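Local coordinates for alkyl hydroperoxide reductase, C subunit (Enterococcus faecalis, PDB 5Y63), which probably reduces hydrogen peroxide and organic hydroperoxides to water and alcohols as a thiol-specific 2-Cys peroxiredoxin, with NADH as the ultimate electron source, at residues E78-H90 / Y105-R117. Residues are numbered along the deposited sequence; the frame is centred on the assembly and turned at random.
Sequences EVYSVSEDSHYVH and YPMLADPNGQLAR
S81 and L108 join the two strands through the backbone: L108 N donates to S81 O over 2.7 Å, nearly in line with the carbonyl (C=O...N 173°). The flanking bonds, S81 N to P106 O and D110 N to S83 O, are weak; the axes of the short strand segments diverge by 38°. A second polar link comes from the helix that follows strand 78-83. H90 NE2 donates to L108 O at 3.2 Å, approaching above the carbonyl plane rather than along a lone pair, while H90 ND1 is held by D53; M107 CB lies over one face of the imidazole. A water bonded to S81 OG also donates to L108 O. Strands 78-83 and 107-109 are parallel neighbours in the sheet, and the chain between them runs through helices 87-96 and 98-101: a beta-alpha-beta crossover, usually right-handed, in a thioredoxin-fold domain. The side chain of S83 is about 8 Å from that of C58, the predicted peroxidatic cysteine. Apolar contacts fall on both sides of the sheet. V79 CG1, anti to the backbone N, sits over the Y105 ring, 4.0 Å from its centroid, in a CH-pi contact; this side faces helix 58-67. On the other side Y80 CB meets L108 CD1 at 3.7 Å, and the V82 and L115 side chains cross at about a right angle, CG1 against CD2. Among the acidic groups, the carboxylates of E84 and D110 lie side by side with planes 88° apart, two like charges close together. A116 N donates almost straight to D110 OD2 at 3.1 Å.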
ATOM      1  N   GLU A  78       7.322  45.702 -14.708  1.00 58.71           N
ATOM      2  CA  GLU A  78       7.096  45.163 -16.043  1.00 58.13           C
ATOM      3  C   GLU A  78       5.733  44.468 -16.094  1.00 57.05           C
ATOM      4  O   GLU A  78       5.216  44.022 -15.068  1.00 56.78           O
ATOM      5  CB  GLU A  78       8.219  44.180 -16.399  1.00 58.80           C
ATOM      6  CG  GLU A  78       8.199  43.653 -17.828  1.00 59.18           C
ATOM      7  CD  GLU A  78       8.291  44.750 -18.871  1.00 60.70           C
ATOM      8  OE1 GLU A  78       7.265  45.030 -19.526  1.00 60.21           O
ATOM      9  OE2 GLU A  78       9.384  45.337 -19.032  1.00 63.08           O
ATOM     10  N   VAL A  79       5.157  44.390 -17.291  1.00 56.13           N
ATOM     11  CA  VAL A  79       3.859  43.751 -17.513  1.00 53.99           C
ATOM     12  C   VAL A  79       4.031  42.553 -18.445  1.00 52.73           C
ATOM     13  O   VAL A  79       4.632  42.671 -19.509  1.00 52.31           O
ATOM     14  CB  VAL A  79       2.851  44.746 -18.135  1.00 54.54           C
ATOM     15  CG1 VAL A  79       1.510  44.076 -18.408  1.00 53.87           C
ATOM     16  CG2 VAL A  79       2.664  45.954 -17.227  1.00 54.82           C
ATOM     17  N   TYR A  80       3.496  41.404 -18.040  1.00 52.13           N
ATOM     18  CA  TYR A  80       3.542  40.191 -18.856  1.00 51.42           C
ATOM     19  C   TYR A  80       2.129  39.653 -19.089  1.00 50.20           C
ATOM     20  O   TYR A  80       1.557  39.006 -18.212  1.00 49.84           O
ATOM     21  CB  TYR A  80       4.397  39.122 -18.170  1.00 51.17           C
ATOM     22  CG  TYR A  80       5.800  39.571 -17.832  1.00 52.21           C
ATOM     23  CD1 TYR A  80       6.835  39.448 -18.756  1.00 52.92           C
ATOM     24  CD2 TYR A  80       6.094  40.112 -16.583  1.00 52.69           C
ATOM     25  CE1 TYR A  80       8.122  39.855 -18.449  1.00 54.06           C
ATOM     26  CE2 TYR A  80       7.379  40.521 -16.265  1.00 54.20           C
ATOM     27  CZ  TYR A  80       8.390  40.390 -17.201  1.00 55.21           C
ATOM     28  OH  TYR A  80       9.669  40.797 -16.887  1.00 57.14           O
ATOM     29  N   SER A  81       1.560  39.923 -20.263  1.00 49.34           N
ATOM     30  CA  SER A  81       0.254  39.370 -20.611  1.00 48.24           C
ATOM     31  C   SER A  81       0.417  37.907 -21.002  1.00 47.75           C
ATOM     32  O   SER A  81       1.319  37.559 -21.767  1.00 47.87           O
ATOM     33  CB  SER A  81      -0.411  40.159 -21.739  1.00 48.69           C
ATOM     34  OG  SER A  81       0.137  39.842 -23.007  1.00 49.12           O
ATOM     35  N   VAL A  82      -0.455  37.056 -20.472  1.00 46.91           N
ATOM     36  CA  VAL A  82      -0.347  35.618 -20.667  1.00 46.09           C
ATOM     37  C   VAL A  82      -1.641  35.052 -21.243  1.00 45.70           C
ATOM     38  O   VAL A  82      -2.739  35.391 -20.804  1.00 45.35           O
ATOM     39  CB  VAL A  82      -0.021  34.889 -19.346  1.00 45.88           C
ATOM     40  CG1 VAL A  82       0.489  33.482 -19.627  1.00 45.93           C
ATOM     41  CG2 VAL A  82       1.007  35.667 -18.538  1.00 46.21           C
ATOM     42  N   SER A  83      -1.489  34.184 -22.235  1.00 45.78           N
ATOM     43  CA  SER A  83      -2.605  33.468 -22.834  1.00 45.89           C
ATOM     44  C   SER A  83      -2.119  32.082 -23.247  1.00 46.26           C
ATOM     45  O   SER A  83      -0.916  31.853 -23.376  1.00 46.46           O
ATOM     46  CB  SER A  83      -3.148  34.252 -24.034  1.00 46.44           C
ATOM     47  OG  SER A  83      -3.752  33.414 -25.003  1.00 46.88           O
ATOM     48  N   GLU A  84      -3.055  31.162 -23.453  1.00 46.75           N
ATOM     49  CA  GLU A  84      -2.716  29.816 -23.902  1.00 47.42           C
ATOM     50  C   GLU A  84      -2.465  29.765 -25.412  1.00 48.88           C
ATOM     51  O   GLU A  84      -2.280  28.688 -25.978  1.00 48.91           O
ATOM     52  CB  GLU A  84      -3.816  28.827 -23.506  1.00 47.44           C
ATOM     53  CG  GLU A  84      -4.079  28.759 -22.009  1.00 47.26           C
ATOM     54  CD  GLU A  84      -2.878  28.281 -21.217  1.00 47.13           C
ATOM     55  OE1 GLU A  84      -2.628  27.061 -21.195  1.00 48.09           O
ATOM     56  OE2 GLU A  84      -2.187  29.127 -20.611  1.00 46.43           O
ATOM     57  N   ASP A  85      -2.465  30.930 -26.059  1.00 50.79           N
ATOM     58  CA  ASP A  85      -2.131  31.042 -27.474  1.00 52.91           C
ATOM     59  C   ASP A  85      -0.621  31.053 -27.674  1.00 53.40           C
ATOM     60  O   ASP A  85       0.136  31.401 -26.766  1.00 52.31           O
ATOM     61  CB  ASP A  85      -2.747  32.316 -28.060  1.00 53.42           C
ATOM     62  CG  ASP A  85      -4.262  32.273 -28.072  1.00 53.79           C
ATOM     63  OD1 ASP A  85      -4.820  31.476 -28.854  1.00 54.65           O
ATOM     64  OD2 ASP A  85      -4.892  33.031 -27.302  1.00 53.36           O
ATOM     65  N   SER A  86      -0.189  30.671 -28.873  1.00 54.94           N
ATOM     66  CA  SER A  86       1.231  30.664 -29.208  1.00 56.21           C
ATOM     67  C   SER A  86       1.714  32.069 -29.525  1.00 57.70           C
ATOM     68  O   SER A  86       0.915  32.974 -29.781  1.00 58.41           O
ATOM     69  CB  SER A  86       1.511  29.742 -30.399  1.00 56.26           C
ATOM     70  OG  SER A  86       1.049  30.312 -31.609  1.00 55.75           O
ATOM     71  N   HIS A  87       3.029  32.238 -29.500  1.00 59.54           N
ATOM     72  CA  HIS A  87       3.662  33.497 -29.885  1.00 60.74           C
ATOM     73  C   HIS A  87       3.370  33.855 -31.346  1.00 62.52           C
ATOM     74  O   HIS A  87       3.288  35.036 -31.687  1.00 63.03           O
ATOM     75  CB  HIS A  87       5.174  33.455 -29.624  1.00 61.17           C
ATOM     76  CG  HIS A  87       5.894  32.366 -30.360  1.00 62.26           C
ATOM     77  ND1 HIS A  87       6.030  31.089 -29.858  1.00 62.20           N
ATOM     78  CD2 HIS A  87       6.527  32.368 -31.556  1.00 63.60           C
ATOM     79  CE1 HIS A  87       6.711  30.350 -30.716  1.00 63.34           C
ATOM     80  NE2 HIS A  87       7.025  31.103 -31.754  1.00 64.20           N
ATOM     81  N   TYR A  88       3.200  32.842 -32.197  1.00 64.92           N
ATOM     82  CA  TYR A  88       2.788  33.059 -33.592  1.00 67.18           C
ATOM     83  C   TYR A  88       1.455  33.809 -33.664  1.00 65.68           C
ATOM     84  O   TYR A  88       1.303  34.743 -34.454  1.00 66.29           O
ATOM     85  CB  TYR A  88       2.649  31.730 -34.353  1.00 69.23           C
ATOM     86  CG  TYR A  88       3.937  30.953 -34.549  1.00 71.68           C
ATOM     87  CD1 TYR A  88       4.975  31.464 -35.327  1.00 73.16           C
ATOM     88  CD2 TYR A  88       4.106  29.688 -33.977  1.00 73.11           C
ATOM     89  CE1 TYR A  88       6.149  30.748 -35.515  1.00 74.81           C
ATOM     90  CE2 TYR A  88       5.274  28.965 -34.159  1.00 74.12           C
ATOM     91  CZ  TYR A  88       6.292  29.498 -34.928  1.00 75.60           C
ATOM     92  OH  TYR A  88       7.454  28.780 -35.107  1.00 76.97           O
ATOM     93  N   VAL A  89       0.502  33.394 -32.831  1.00 64.12           N
ATOM     94  CA  VAL A  89      -0.846  33.965 -32.830  1.00 63.61           C
ATOM     95  C   VAL A  89      -0.853  35.408 -32.324  1.00 63.45           C
ATOM     96  O   VAL A  89      -1.600  36.241 -32.837  1.00 63.80           O
ATOM     97  CB  VAL A  89      -1.819  33.115 -31.981  1.00 63.41           C
ATOM     98  CG1 VAL A  89      -3.188  33.778 -31.885  1.00 63.64           C
ATOM     99  CG2 VAL A  89      -1.961  31.719 -32.573  1.00 63.97           C
ATOM    100  N   HIS A  90      -0.024  35.695 -31.322  1.00 62.93           N
ATOM    101  CA  HIS A  90       0.085  37.052 -30.782  1.00 62.63           C
ATOM    102  C   HIS A  90       0.532  38.045 -31.851  1.00 64.00           C
ATOM    103  O   HIS A  90       0.003  39.153 -31.930  1.00 64.65           O
ATOM    104  CB  HIS A  90       1.059  37.102 -29.599  1.00 62.51           C
ATOM    105  CG  HIS A  90       0.610  36.323 -28.400  1.00 61.67           C
ATOM    106  ND1 HIS A  90      -0.713  36.213 -28.031  1.00 61.24           N
ATOM    107  CD2 HIS A  90       1.316  35.639 -27.470  1.00 61.43           C
ATOM    108  CE1 HIS A  90      -0.804  35.480 -26.937  1.00 60.66           C
ATOM    109  NE2 HIS A  90       0.413  35.122 -26.573  1.00 61.00           N
ATOM    110  N   TYR A 105       4.320  46.227 -24.148  1.00 59.20           N
ATOM    111  CA  TYR A 105       4.772  45.227 -23.171  1.00 57.66           C
ATOM    112  C   TYR A 105       4.875  43.829 -23.795  1.00 56.05           C
ATOM    113  O   TYR A 105       4.277  43.575 -24.843  1.00 56.05           O
ATOM    114  CB  TYR A 105       3.891  45.219 -21.902  1.00 56.75           C
ATOM    115  CG  TYR A 105       2.390  45.132 -22.105  1.00 55.81           C
ATOM    116  CD1 TYR A 105       1.766  43.910 -22.350  1.00 54.64           C
ATOM    117  CD2 TYR A 105       1.586  46.267 -22.004  1.00 55.95           C
ATOM    118  CE1 TYR A 105       0.392  43.826 -22.517  1.00 53.97           C
ATOM    119  CE2 TYR A 105       0.212  46.193 -22.169  1.00 55.54           C
ATOM    120  CZ  TYR A 105      -0.381  44.971 -22.426  1.00 54.50           C
ATOM    121  OH  TYR A 105      -1.745  44.895 -22.592  1.00 53.29           O
ATOM    122  N   PRO A 106       5.662  42.929 -23.168  1.00 54.46           N
ATOM    123  CA  PRO A 106       5.832  41.574 -23.703  1.00 53.91           C
ATOM    124  C   PRO A 106       4.604  40.681 -23.508  1.00 52.68           C
ATOM    125  O   PRO A 106       4.093  40.563 -22.395  1.00 52.26           O
ATOM    126  CB  PRO A 106       7.027  41.025 -22.911  1.00 53.35           C
ATOM    127  CG  PRO A 106       7.059  41.819 -21.659  1.00 53.38           C
ATOM    128  CD  PRO A 106       6.572  43.184 -22.036  1.00 54.23           C
ATOM    129  N   MET A 107       4.150  40.061 -24.595  1.00 52.41           N
ATOM    130  CA  MET A 107       3.026  39.132 -24.560  1.00 52.12           C
ATOM    131  C   MET A 107       3.535  37.692 -24.512  1.00 51.91           C
ATOM    132  O   MET A 107       4.002  37.154 -25.522  1.00 51.79           O
ATOM    133  CB  MET A 107       2.152  39.329 -25.796  1.00 53.02           C
ATOM    134  CG  MET A 107       1.686  40.757 -26.008  1.00 54.09           C
ATOM    135  SD  MET A 107       0.615  40.893 -27.451  1.00 55.50           S
ATOM    136  CE  MET A 107      -0.900  40.180 -26.812  1.00 54.59           C
ATOM    137  N   LEU A 108       3.445  37.071 -23.338  1.00 50.79           N
ATOM    138  CA  LEU A 108       3.932  35.705 -23.150  1.00 50.43           C
ATOM    139  C   LEU A 108       2.980  34.691 -23.774  1.00 49.95           C
ATOM    140  O   LEU A 108       1.761  34.845 -23.704  1.00 49.31           O
ATOM    141  CB  LEU A 108       4.107  35.383 -21.664  1.00 50.01           C
ATOM    142  CG  LEU A 108       5.017  36.291 -20.831  1.00 50.39           C
ATOM    143  CD1 LEU A 108       5.173  35.716 -19.430  1.00 50.16           C
ATOM    144  CD2 LEU A 108       6.380  36.483 -21.479  1.00 50.93           C
ATOM    145  N   ALA A 109       3.552  33.660 -24.389  1.00 50.18           N
ATOM    146  CA  ALA A 109       2.784  32.552 -24.937  1.00 50.26           C
ATOM    147  C   ALA A 109       2.866  31.384 -23.967  1.00 50.51           C
ATOM    148  O   ALA A 109       3.920  31.136 -23.374  1.00 51.46           O
ATOM    149  CB  ALA A 109       3.336  32.148 -26.293  1.00 51.16           C
ATOM    150  N   ASP A 110       1.756  30.667 -23.811  1.00 49.72           N
ATOM    151  CA  ASP A 110       1.707  29.524 -22.909  1.00 49.36           C
ATOM    152  C   ASP A 110       0.866  28.383 -23.486  1.00 49.01           C
ATOM    153  O   ASP A 110      -0.149  28.006 -22.906  1.00 48.66           O
ATOM    154  CB  ASP A 110       1.161  29.965 -21.544  1.00 48.79           C
ATOM    155  CG  ASP A 110       1.276  28.883 -20.486  1.00 49.22           C
ATOM    156  OD1 ASP A 110       2.203  28.050 -20.571  1.00 49.53           O
ATOM    157  OD2 ASP A 110       0.437  28.867 -19.563  1.00 49.70           O
ATOM    158  N   PRO A 111       1.290  27.820 -24.634  1.00 49.47           N
ATOM    159  CA  PRO A 111       0.511  26.724 -25.215  1.00 50.06           C
ATOM    160  C   PRO A 111       0.551  25.430 -24.398  1.00 50.47           C
ATOM    161  O   PRO A 111      -0.425  24.686 -24.399  1.00 50.03           O
ATOM    162  CB  PRO A 111       1.164  26.510 -26.592  1.00 50.85           C
ATOM    163  CG  PRO A 111       2.008  27.714 -26.834  1.00 50.46           C
ATOM    164  CD  PRO A 111       2.447  28.161 -25.478  1.00 50.21           C
ATOM    165  N   ASN A 112       1.669  25.159 -23.726  1.00 51.13           N
ATOM    166  CA  ASN A 112       1.782  23.963 -22.886  1.00 51.98           C
ATOM    167  C   ASN A 112       1.029  24.091 -21.563  1.00 51.07           C
ATOM    168  O   ASN A 112       0.681  23.083 -20.949  1.00 52.49           O
ATOM    169  CB  ASN A 112       3.251  23.573 -22.641  1.00 53.72           C
ATOM    170  CG  ASN A 112       4.045  24.641 -21.903  1.00 54.09           C
ATOM    171  OD1 ASN A 112       3.500  25.431 -21.131  1.00 54.90           O
ATOM    172  ND2 ASN A 112       5.353  24.658 -22.131  1.00 54.42           N
ATOM    173  N   GLY A 113       0.790  25.326 -21.129  1.00 49.77           N
ATOM    174  CA  GLY A 113      -0.019  25.594 -19.939  1.00 49.60           C
ATOM    175  C   GLY A 113       0.742  25.643 -18.627  1.00 49.62           C
ATOM    176  O   GLY A 113       0.133  25.713 -17.563  1.00 49.23           O
ATOM    177  N   GLN A 114       2.072  25.628 -18.693  1.00 50.65           N
ATOM    178  CA  GLN A 114       2.904  25.613 -17.487  1.00 51.22           C
ATOM    179  C   GLN A 114       2.568  26.773 -16.540  1.00 50.13           C
ATOM    180  O   GLN A 114       2.423  26.567 -15.332  1.00 50.19           O
ATOM    181  CB  GLN A 114       4.399  25.617 -17.857  1.00 52.32           C
ATOM    182  CG  GLN A 114       4.903  26.919 -18.468  1.00 52.69           C
ATOM    183  CD  GLN A 114       6.292  26.825 -19.067  1.00 53.91           C
ATOM    184  OE1 GLN A 114       6.584  27.476 -20.073  1.00 54.40           O
ATOM    185  NE2 GLN A 114       7.163  26.031 -18.450  1.00 54.82           N
ATOM    186  N   LEU A 115       2.424  27.976 -17.096  1.00 48.89           N
ATOM    187  CA  LEU A 115       2.124  29.176 -16.306  1.00 48.25           C
ATOM    188  C   LEU A 115       0.721  29.108 -15.714  1.00 46.34           C
ATOM    189  O   LEU A 115       0.548  29.187 -14.498  1.00 45.63           O
ATOM    190  CB  LEU A 115       2.266  30.449 -17.159  1.00 48.61           C
ATOM    191  CG  LEU A 115       3.616  31.181 -17.195  1.00 49.49           C
ATOM    192  CD1 LEU A 115       4.810  30.248 -17.282  1.00 50.61           C
ATOM    193  CD2 LEU A 115       3.648  32.155 -18.363  1.00 49.84           C
ATOM    194  N   ALA A 116      -0.273  28.948 -16.581  1.00 45.04           N
ATOM    195  CA  ALA A 116      -1.669  28.888 -16.155  1.00 44.34           C
ATOM    196  C   ALA A 116      -1.893  27.845 -15.058  1.00 44.14           C
ATOM    197  O   ALA A 116      -2.641  28.094 -14.112  1.00 43.93           O
ATOM    198  CB  ALA A 116      -2.570  28.606 -17.346  1.00 44.21           C
ATOM    199  N   ARG A 117      -1.240  26.690 -15.186  1.00 43.85           N
ATOM    200  CA  ARG A 117      -1.335  25.630 -14.181  1.00 44.10           C
ATOM    201  C   ARG A 117      -0.583  25.967 -12.895  1.00 44.34           C
ATOM    202  O   ARG A 117      -1.061  25.658 -11.798  1.00 44.40           O
ATOM    203  CB  ARG A 117      -0.831  24.298 -14.742  1.00 44.83           C
ATOM    204  CG  ARG A 117      -1.726  23.718 -15.823  1.00 45.30           C
ATOM    205  CD  ARG A 117      -1.538  22.221 -15.980  1.00 46.33           C
ATOM    206  NE  ARG A 117      -2.014  21.759 -17.285  1.00 47.09           N
ATOM    207  CZ  ARG A 117      -1.288  21.745 -18.403  1.00 47.40           C
ATOM    208  NH1 ARG A 117      -1.834  21.304 -19.532  1.00 47.76           N
ATOM    209  NH2 ARG A 117      -0.023  22.167 -18.412  1.00 47.39           N
TER
HETATM  210  O   HOH W   1      -0.193  37.328 -24.369  1.00 37.02           O